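Local coordinates for SnoaL-like domain-containing protein (PDB 2RFR) that is of unknown function but has the cystatin-like fold of the NTF2 superfamily and a SnoaL-like domain, and assembles as a trimer, at residues S119-T124 and V135-A140; H83-A88 and A99-V104; M77-A82 and V105-S110. All blocks are in the same frame, centred on the assembly; numbering follows the deposited sequence. Where two conformers were deposited one is given.

Interaction 1. Residues S119-T124 and V135-A140; sequences SANRWT and VRRENA
Asn-121, Trp-123, Arg-137 and Asn-139 line one face of two antiparallel strands, the closely packed side. Arg-137 runs straight out, CG anti to the backbone N and the chain extended to NE. It lies alongside Trp-123, with guanidinium and indole planes 14° apart. Its CD sits over the six-membered ring, 3.6 Å from the Trp-123 ring centroid, a CH-pi contact. The guanidinium edge turns to Asn-121. NE and NH2 of Arg-137 both donate to Asn-121 OD1, NH2 at 2.8 Å. Asn-139 ND2 gives the same OD1 a third, almost straight bond of 3.0 Å. All three donors lie out of the Asn-121 amide plane, the Arg-137 nitrogens on one side, Asn-139 ND2 on the other; Ser-103 OG holds Asn-121 ND2. Tyr-28 adds a cation-pi contact to Arg-137. An alanine in place of Arg-137 would remove two of the donors on Asn-121 OD1 and would probably leave the Trp-123 face less well covered.

The strands belong to the hairpin 112-128/131-141 of the curved NTF2-like sheet. Arg-122 and Glu-138 exchange paired N-H...O bonds, with Arg-122 N to Glu-138 O at 2.9 Å. At one end Val-135 and Arg-136 both face Thr-124, a classic beta bulge; Val-135 N donates to Thr-124 O at 2.8 Å.

The other face is looser and partly exposed. Arg-122 CD comes no nearer than 4.3 Å to Glu-138 OE1, and its NE bonds instead to Leu-151 O. Arg-136 NE forms a salt bridge with Glu-138 OE2 at 2.8 Å, while its NH1 reaches Glu-49. A water links the carbonyls of Arg-122 and Arg-136.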
loop_
_atom_site.group_PDB
_atom_site.type_symbol
_atom_site.label_atom_id
_atom_site.label_comp_id
_atom_site.label_asym_id
_atom_site.label_seq_id
_atom_site.Cartn_x
_atom_site.Cartn_y
_atom_site.Cartn_z
ATOM N N SER A 119 -8.248 -11.886 1.601
ATOM C CA SER A 119 -8.341 -12.460 0.260
ATOM C C SER A 119 -7.143 -12.185 -0.590
ATOM O O SER A 119 -6.429 -11.177 -0.420
ATOM C CB SER A 119 -9.556 -11.897 -0.451
ATOM O OG SER A 119 -10.771 -12.147 0.301
ATOM N N ALA A 120 -6.946 -13.072 -1.559
ATOM C CA ALA A 120 -6.083 -12.828 -2.718
ATOM C C ALA A 120 -6.871 -12.239 -3.833
ATOM O O ALA A 120 -8.064 -12.543 -4.001
ATOM C CB ALA A 120 -5.528 -14.166 -3.152
ATOM N N ASN A 121 -6.205 -11.431 -4.672
ATOM C CA ASN A 121 -6.832 -10.900 -5.874
ATOM C C ASN A 121 -5.857 -10.960 -7.025
ATOM O O ASN A 121 -4.692 -10.617 -6.888
ATOM C CB ASN A 121 -7.194 -9.409 -5.741
ATOM C CG ASN A 121 -8.115 -9.104 -4.618
ATOM O OD1 ASN A 121 -9.304 -8.998 -4.812
ATOM N ND2 ASN A 121 -7.594 -9.072 -3.388
ATOM N N ARG A 122 -6.395 -11.295 -8.183
ATOM C CA ARG A 122 -5.732 -11.146 -9.451
ATOM C C ARG A 122 -6.591 -10.303 -10.356
ATOM O O ARG A 122 -7.773 -10.578 -10.542
ATOM C CB ARG A 122 -5.523 -12.516 -10.127
ATOM C CG ARG A 122 -4.688 -12.372 -11.407
ATOM C CD ARG A 122 -4.512 -13.697 -12.047
ATOM N NE ARG A 122 -3.548 -14.469 -11.324
ATOM C CZ ARG A 122 -2.486 -15.048 -11.852
ATOM N NH1 ARG A 122 -2.211 -14.934 -13.147
ATOM N NH2 ARG A 122 -1.710 -15.778 -11.069
ATOM N N TRP A 123 -5.991 -9.257 -10.911
ATOM C CA TRP A 123 -6.668 -8.298 -11.785
ATOM C C TRP A 123 -6.010 -8.331 -13.147
ATOM O O TRP A 123 -4.794 -8.446 -13.238
ATOM C CB TRP A 123 -6.486 -6.906 -11.251
ATOM C CG TRP A 123 -7.040 -6.507 -9.939
ATOM C CD1 TRP A 123 -6.573 -6.853 -8.704
ATOM C CD2 TRP A 123 -8.088 -5.558 -9.717
ATOM N NE1 TRP A 123 -7.279 -6.190 -7.755
ATOM C CE2 TRP A 123 -8.186 -5.350 -8.327
ATOM C CE3 TRP A 123 -8.941 -4.862 -10.542
ATOM C CZ2 TRP A 123 -9.102 -4.487 -7.779
ATOM C CZ3 TRP A 123 -9.837 -3.970 -9.994
ATOM C CH2 TRP A 123 -9.885 -3.766 -8.632
ATOM N N THR A 124 -6.790 -8.195 -14.189
ATOM C CA THR A 124 -6.313 -7.935 -15.534
ATOM C C THR A 124 -6.842 -6.616 -16.008
ATOM O O THR A 124 -7.920 -6.177 -15.598
ATOM C CB THR A 124 -6.662 -9.035 -16.470
ATOM O OG1 THR A 124 -8.064 -9.110 -16.591
ATOM C CG2 THR A 124 -6.104 -10.387 -16.078
ATOM N N VAL A 135 -10.343 -5.399 -16.712
ATOM C CA VAL A 135 -11.075 -6.368 -17.536
ATOM C C VAL A 135 -11.701 -7.418 -16.653
ATOM O O VAL A 135 -12.908 -7.603 -16.667
ATOM C CB VAL A 135 -10.157 -6.980 -18.588
ATOM C CG1 VAL A 135 -10.890 -8.115 -19.366
ATOM C CG2 VAL A 135 -9.648 -5.885 -19.534
ATOM N N ARG A 136 -10.912 -8.088 -15.823
ATOM C CA ARG A 136 -11.421 -9.108 -14.910
ATOM C C ARG A 136 -10.709 -8.965 -13.578
ATOM O O ARG A 136 -9.485 -8.799 -13.501
ATOM C CB ARG A 136 -11.189 -10.502 -15.487
ATOM C CG ARG A 136 -11.771 -11.610 -14.646
ATOM C CD ARG A 136 -11.780 -12.940 -15.433
ATOM N NE ARG A 136 -12.173 -14.111 -14.658
ATOM C CZ ARG A 136 -13.401 -14.638 -14.506
ATOM N NH1 ARG A 136 -14.441 -14.103 -15.050
ATOM N NH2 ARG A 136 -13.551 -15.710 -13.732
ATOM N N ARG A 137 -11.475 -9.097 -12.489
ATOM C CA ARG A 137 -10.899 -9.243 -11.149
ATOM C C ARG A 137 -11.404 -10.575 -10.630
ATOM O O ARG A 137 -12.590 -10.873 -10.735
ATOM C CB ARG A 137 -11.393 -8.128 -10.223
ATOM C CG ARG A 137 -10.831 -8.200 -8.787
ATOM C CD ARG A 137 -11.391 -7.105 -7.944
ATOM N NE ARG A 137 -10.941 -7.287 -6.557
ATOM C CZ ARG A 137 -11.293 -6.466 -5.594
ATOM N NH1 ARG A 137 -12.091 -5.448 -5.814
ATOM N NH2 ARG A 137 -10.820 -6.674 -4.401
ATOM N N GLU A 138 -10.495 -11.346 -10.031
ATOM C CA GLU A 138 -10.827 -12.595 -9.378
ATOM C C GLU A 138 -10.308 -12.498 -7.944
ATOM O O GLU A 138 -9.190 -12.096 -7.697
ATOM C CB GLU A 138 -10.114 -13.757 -10.074
ATOM C CG GLU A 138 -10.588 -14.014 -11.509
ATOM C CD GLU A 138 -9.735 -14.952 -12.266
ATOM O OE1 GLU A 138 -8.534 -15.073 -12.020
ATOM O OE2 GLU A 138 -10.257 -15.516 -13.223
ATOM N N ASN A 139 -11.105 -13.031 -7.029
ATOM C CA ASN A 139 -10.841 -12.922 -5.625
ATOM C C ASN A 139 -11.221 -14.243 -4.931
ATOM O O ASN A 139 -12.172 -14.930 -5.330
ATOM C CB ASN A 139 -11.632 -11.667 -5.183
ATOM C CG ASN A 139 -11.854 -11.544 -3.735
ATOM O OD1 ASN A 139 -12.630 -12.277 -3.162
ATOM N ND2 ASN A 139 -11.226 -10.532 -3.130
ATOM N N ALA A 140 -10.446 -14.643 -3.921
ATOM C CA ALA A 140 -10.723 -15.859 -3.157
ATOM C C ALA A 140 -10.160 -15.652 -1.752
ATOM O O ALA A 140 -9.144 -14.976 -1.546
ATOM C CB ALA A 140 -10.098 -17.077 -3.806
HETATM O O HOH W 1 -8.285 -11.505 -13.284
#

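Interaction 2. Residues H83-A88 and A99-V104; sequences HFLGPA and ARCHSV
Three backbone bonds hold 83-88 against 99-104. Phe-84 and Val-104 form a hydrogen-bonded antiparallel pair: Phe-84 N donates to Val-104 O at 2.9 Å, and Val-104 N returns a bond to Phe-84 O. Gly-86 N then donates to His-102 O at 2.9 Å, nearly straight. At Pro-87 a water bridges the chains instead: it accepts from His-102 N and donates to Pro-87 O, 2.9 Å away. Direct pairing resumes with Arg-100 and Thr-89.

Side chains fill in around this ladder. Leu-85 faces Ser-103 in the non-hydrogen-bonded pair, and Leu-85 CG rests 3.8 Å from Ser-103 CB. Its CD2 lies 4.3 Å from Cys-101 SG, a looser apolar touch. Cys-101 CB packs against the carbonyl oxygens of Gly-86 and Pro-87, 3.7 Å from Gly-86 O. Ala-88 CB meets Cys-101 CB at 4.1 Å and also touches Ala-99 CB. The Phe-84 side chain leaves the contact early: only its CB is near, at 3.4 Å from Val-104 O, and with CG anti to the backbone N (chi1 -161°) the ring leads away.

A second shell fixes the polar ends. Ser-103 OG bonds to Asn-121 ND2. His-83 ND1 bonds to Asp-33, whereas His-102 NE2 reaches Asp-33 of the second subunit. Phe-84 packs on Gly-86 of the third subunit, and Pro-87 meets its own counterpart there, so this side of the hairpin faces the trimer interface. On the opposite face, Leu-85, Ala-88 and Ala-99 rest on Ile-25 of helix 5-33, and strand 112-128 continues the sheet beyond 99-104.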
loop_
_atom_site.group_PDB
_atom_site.type_symbol
_atom_site.label_atom_id
_atom_site.label_comp_id
_atom_site.label_asym_id
_atom_site.label_seq_id
_atom_site.Cartn_x
_atom_site.Cartn_y
_atom_site.Cartn_z
ATOM N N HIS A 83 -12.654 -1.532 2.763
ATOM C CA HIS A 83 -12.157 -2.442 1.721
ATOM C C HIS A 83 -10.738 -2.021 1.465
ATOM O O HIS A 83 -10.469 -1.073 0.709
ATOM C CB HIS A 83 -13.037 -2.388 0.472
ATOM C CG HIS A 83 -14.359 -3.057 0.700
ATOM N ND1 HIS A 83 -15.379 -2.495 1.444
ATOM C CD2 HIS A 83 -14.793 -4.291 0.352
ATOM C CE1 HIS A 83 -16.375 -3.369 1.544
ATOM N NE2 HIS A 83 -16.050 -4.466 0.879
ATOM N N PHE A 84 -9.835 -2.674 2.197
ATOM C CA PHE A 84 -8.436 -2.303 2.253
ATOM C C PHE A 84 -7.646 -3.191 1.326
ATOM O O PHE A 84 -7.432 -4.382 1.574
ATOM C CB PHE A 84 -7.964 -2.418 3.707
ATOM C CG PHE A 84 -6.706 -1.662 4.032
ATOM C CD1 PHE A 84 -5.570 -1.803 3.272
ATOM C CD2 PHE A 84 -6.613 -0.877 5.146
ATOM C CE1 PHE A 84 -4.443 -1.194 3.603
ATOM C CE2 PHE A 84 -5.468 -0.245 5.485
ATOM C CZ PHE A 84 -4.369 -0.417 4.736
ATOM N N LEU A 85 -7.221 -2.616 0.196
ATOM C CA LEU A 85 -6.395 -3.330 -0.805
ATOM C C LEU A 85 -4.975 -2.906 -0.580
ATOM O O LEU A 85 -4.679 -1.724 -0.443
ATOM C CB LEU A 85 -6.846 -3.076 -2.236
ATOM C CG LEU A 85 -8.081 -3.872 -2.664
ATOM C CD1 LEU A 85 -9.361 -3.488 -1.923
ATOM C CD2 LEU A 85 -8.310 -3.647 -4.182
ATOM N N GLY A 86 -4.082 -3.887 -0.530
ATOM C CA GLY A 86 -2.687 -3.597 -0.319
ATOM C C GLY A 86 -1.987 -3.176 -1.596
ATOM O O GLY A 86 -2.561 -3.183 -2.683
ATOM N N PRO A 87 -0.721 -2.837 -1.484
ATOM C CA PRO A 87 0.101 -2.551 -2.666
ATOM C C PRO A 87 0.100 -3.711 -3.610
ATOM O O PRO A 87 0.127 -4.901 -3.204
ATOM C CB PRO A 87 1.503 -2.400 -2.063
ATOM C CG PRO A 87 1.269 -1.967 -0.642
ATOM C CD PRO A 87 0.049 -2.734 -0.250
ATOM N N ALA A 88 0.006 -3.405 -4.874
ATOM C CA ALA A 88 -0.055 -4.416 -5.929
ATOM C C ALA A 88 1.278 -4.600 -6.601
ATOM O O ALA A 88 2.028 -3.640 -6.799
ATOM C CB ALA A 88 -1.101 -3.993 -6.985
ATOM N N ALA A 99 -2.229 -7.571 -12.329
ATOM C CA ALA A 99 -1.778 -7.167 -11.008
ATOM C C ALA A 99 -2.228 -8.213 -10.026
ATOM O O ALA A 99 -3.256 -8.868 -10.193
ATOM C CB ALA A 99 -2.377 -5.809 -10.614
ATOM N N ARG A 100 -1.496 -8.362 -8.943
ATOM C CA ARG A 100 -1.871 -9.195 -7.823
ATOM C C ARG A 100 -1.730 -8.393 -6.542
ATOM O O ARG A 100 -0.782 -7.628 -6.392
ATOM C CB ARG A 100 -1.002 -10.442 -7.759
ATOM C CG ARG A 100 -1.223 -11.436 -8.914
ATOM C CD ARG A 100 -0.046 -12.389 -9.026
ATOM N NE ARG A 100 1.117 -11.772 -9.688
ATOM C CZ ARG A 100 2.400 -11.910 -9.319
ATOM N NH1 ARG A 100 2.772 -12.664 -8.302
ATOM N NH2 ARG A 100 3.353 -11.266 -9.985
ATOM N N CYS A 101 -2.675 -8.575 -5.621
ATOM C CA CYS A 101 -2.649 -7.876 -4.345
ATOM C C CYS A 101 -3.485 -8.708 -3.351
ATOM O O CYS A 101 -4.214 -9.594 -3.704
ATOM C CB CYS A 101 -3.149 -6.437 -4.432
ATOM S SG CYS A 101 -4.904 -6.222 -4.820
ATOM N N HIS A 102 -3.339 -8.299 -2.117
ATOM C CA HIS A 102 -4.191 -8.795 -1.043
ATOM C C HIS A 102 -5.291 -7.806 -0.802
ATOM O O HIS A 102 -5.131 -6.592 -1.016
ATOM C CB HIS A 102 -3.398 -8.953 0.241
ATOM C CG HIS A 102 -2.280 -9.927 0.179
ATOM N ND1 HIS A 102 -0.981 -9.554 -0.092
ATOM C CD2 HIS A 102 -2.258 -11.254 0.338
ATOM C CE1 HIS A 102 -0.214 -10.641 -0.038
ATOM N NE2 HIS A 102 -0.972 -11.695 0.204
ATOM N N SER A 103 -6.410 -8.260 -0.261
ATOM C CA SER A 103 -7.448 -7.362 0.252
ATOM C C SER A 103 -7.973 -7.868 1.581
ATOM O O SER A 103 -8.085 -9.070 1.796
ATOM C CB SER A 103 -8.559 -7.195 -0.783
ATOM O OG SER A 103 -9.231 -8.410 -1.102
ATOM N N VAL A 104 -8.249 -6.942 2.456
ATOM C CA VAL A 104 -8.882 -7.222 3.727
ATOM C C VAL A 104 -10.128 -6.367 3.822
ATOM O O VAL A 104 -10.041 -5.152 3.602
ATOM C CB VAL A 104 -7.930 -6.955 4.933
ATOM C CG1 VAL A 104 -8.647 -7.234 6.255
ATOM C CG2 VAL A 104 -6.656 -7.772 4.770
HETATM O O HOH W 2 -1.344 -6.435 -1.267
#

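Interaction 3. Residues M77-A82 and V105-S110; sequences MADGCA and VFRCVS
A helix-to-strand turn opens the hairpin 81-93/96-109, and the end of the hairpin away from its turn is closed here, 77-82 against 105-110. Helix 71-79 stops at Asp-79. Gly-80, with a positive phi of 106°, turns the chain into the outermost strand of this chain's sheet. A side chain at this position would jam against the preceding carbonyl and crowd Cys-108 CB.

The backbone ladder starts at once. Cys-108 N donates to Gly-80 O at 2.9 Å, close to the carbonyl plane. Ala-82 and Phe-106 form a hydrogen-bonded pair, with Phe-106 N to Ala-82 O at 2.9 Å and a return bond from Ala-82 N. Their CB atoms lie 4.2 Å apart. Cys-81 and Arg-107 make the non-hydrogen-bonded pair between these rungs.

Arg-107 extends fully, CG anti to the backbone N, and crosses Asp-79 obliquely. Its NE and NH2 grip one oxygen side-on: NE is 2.9 Å and NH2 3.0 Å from Asp-79 OD2. That oxygen lies near the guanidinium plane but is met from above its own carboxylate plane, the two planes being 38° apart. A water donates to Asp-79 OD1 at 2.7 Å. Val-109 CG2 sits 3.4 Å above one face of the guanidinium. A second water bridges Asp-79 O and Cys-108 O.

The third subunit packs on this end: its Val-118 meets Ala-82, its Ser-115 Phe-106 and its Leu-142 Cys-108. The whole is a helix leading through a glycine into an antiparallel strand, within the helix-and-curved-sheet architecture of NTF2-like proteins.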
loop_
_atom_site.group_PDB
_atom_site.type_symbol
_atom_site.label_atom_id
_atom_site.label_comp_id
_atom_site.label_asym_id
_atom_site.label_seq_id
_atom_site.Cartn_x
_atom_site.Cartn_y
_atom_site.Cartn_z
HETATM N N MSE A 77 -21.682 -1.357 4.901
HETATM C CA MSE A 77 -21.411 0.076 5.020
HETATM C C MSE A 77 -22.061 0.633 6.283
HETATM O O MSE A 77 -21.463 1.466 6.955
HETATM C CB MSE A 77 -21.928 0.840 3.807
HETATM C CG MSE A 77 -21.179 0.601 2.505
HETATM SE SE MSE A 77 -22.041 1.417 0.980
HETATM C CE MSE A 77 -21.995 3.272 1.589
ATOM N N ALA A 78 -23.287 0.206 6.597
ATOM C CA ALA A 78 -23.969 0.681 7.818
ATOM C C ALA A 78 -23.272 0.201 9.082
ATOM O O ALA A 78 -23.218 0.942 10.074
ATOM C CB ALA A 78 -25.434 0.231 7.778
ATOM N N ASP A 79 -22.733 -1.006 9.076
ATOM C CA ASP A 79 -21.924 -1.469 10.188
ATOM C C ASP A 79 -20.649 -0.636 10.368
ATOM O O ASP A 79 -20.200 -0.393 11.494
ATOM C CB ASP A 79 -21.456 -2.964 9.970
ATOM C CG ASP A 79 -22.512 -3.989 10.061
ATOM O OD1 ASP A 79 -23.570 -3.784 10.699
ATOM O OD2 ASP A 79 -22.229 -5.108 9.547
ATOM N N GLY A 80 -20.086 -0.261 9.242
ATOM C CA GLY A 80 -18.754 0.309 9.148
ATOM C C GLY A 80 -17.797 -0.689 8.573
ATOM O O GLY A 80 -17.548 -1.749 9.133
ATOM N N CYS A 81 -17.260 -0.348 7.400
ATOM C CA CYS A 81 -16.346 -1.240 6.718
ATOM C C CYS A 81 -15.258 -0.487 5.992
ATOM O O CYS A 81 -15.448 0.648 5.565
ATOM C CB CYS A 81 -17.103 -2.136 5.755
ATOM S SG CYS A 81 -17.946 -1.346 4.372
ATOM N N ALA A 82 -14.151 -1.153 5.821
ATOM C CA ALA A 82 -13.047 -0.702 4.975
ATOM C C ALA A 82 -12.663 -1.825 4.054
ATOM O O ALA A 82 -12.339 -2.917 4.499
ATOM C CB ALA A 82 -11.835 -0.289 5.823
ATOM N N VAL A 105 -11.233 -6.985 4.167
ATOM C CA VAL A 105 -12.422 -6.255 4.528
ATOM C C VAL A 105 -12.472 -6.149 6.024
ATOM O O VAL A 105 -12.646 -7.162 6.711
ATOM C CB VAL A 105 -13.728 -6.889 3.977
ATOM C CG1 VAL A 105 -14.921 -6.022 4.354
ATOM C CG2 VAL A 105 -13.636 -7.112 2.484
ATOM N N PHE A 106 -12.257 -4.952 6.552
ATOM C CA PHE A 106 -12.438 -4.678 7.959
ATOM C C PHE A 106 -13.905 -4.346 8.229
ATOM O O PHE A 106 -14.528 -3.653 7.436
ATOM C CB PHE A 106 -11.549 -3.532 8.433
ATOM C CG PHE A 106 -10.082 -3.844 8.388
ATOM C CD1 PHE A 106 -9.449 -4.480 9.460
ATOM C CD2 PHE A 106 -9.316 -3.517 7.269
ATOM C CE1 PHE A 106 -8.119 -4.783 9.356
ATOM C CE2 PHE A 106 -7.982 -3.805 7.190
ATOM C CZ PHE A 106 -7.371 -4.432 8.253
ATOM N N ARG A 107 -14.456 -4.841 9.317
ATOM C CA ARG A 107 -15.820 -4.607 9.678
ATOM C C ARG A 107 -15.892 -4.243 11.141
ATOM O O ARG A 107 -15.240 -4.877 11.986
ATOM C CB ARG A 107 -16.640 -5.873 9.433
ATOM C CG ARG A 107 -18.146 -5.771 9.728
ATOM C CD ARG A 107 -18.781 -7.149 9.598
ATOM N NE ARG A 107 -20.198 -7.095 9.916
ATOM C CZ ARG A 107 -20.900 -8.069 10.453
ATOM N NH1 ARG A 107 -20.362 -9.241 10.701
ATOM N NH2 ARG A 107 -22.157 -7.874 10.742
ATOM N N CYS A 108 -16.722 -3.246 11.461
ATOM C CA CYS A 108 -17.012 -2.890 12.841
ATOM C C CYS A 108 -18.163 -3.706 13.322
ATOM O O CYS A 108 -19.235 -3.684 12.686
ATOM C CB CYS A 108 -17.261 -1.385 12.914
ATOM S SG CYS A 108 -17.523 -0.757 14.576
ATOM N N VAL A 109 -17.978 -4.453 14.415
ATOM C CA VAL A 109 -19.025 -5.251 15.053
ATOM C C VAL A 109 -19.023 -4.913 16.518
ATOM O O VAL A 109 -18.020 -5.015 17.193
ATOM C CB VAL A 109 -18.837 -6.749 14.813
ATOM C CG1 VAL A 109 -19.937 -7.579 15.575
ATOM C CG2 VAL A 109 -18.838 -7.110 13.299
ATOM N N SER A 110 -20.168 -4.493 17.012
ATOM C CA SER A 110 -20.316 -4.215 18.443
ATOM C C SER A 110 -19.226 -3.257 18.950
ATOM O O SER A 110 -18.696 -3.431 20.039
ATOM C CB SER A 110 -20.348 -5.475 19.301
ATOM O OG SER A 110 -21.438 -6.293 18.860
HETATM O O HOH W 3 -21.108 -1.881 13.518
HETATM O O HOH W 4 -24.832 -6.115 11.359
#

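In the fold
From the N terminus, after helix 5-33, residues 77-82 come first, where helix 71-79 gives way to strand 81-93. Their pairing with 105-110 closes a loop of 22 residues, and interaction 2 is nested inside it, nearer the hairpin turn. Both lie on the hairpin 81-93/96-109, and both touch the third subunit. Interaction 1 follows in series on the next hairpin, 112-128/131-141. Interactions 1 and 2 each close a loop of 10 residues, mostly strand. Strands 96-109 and 112-128 are neighbours in the sheet, so interactions 1 and 2 meet, with centres about 9 Å apart. Interaction 3 lies at the end of its hairpin away from the turn, its centre about 22 Å from that of interaction 1.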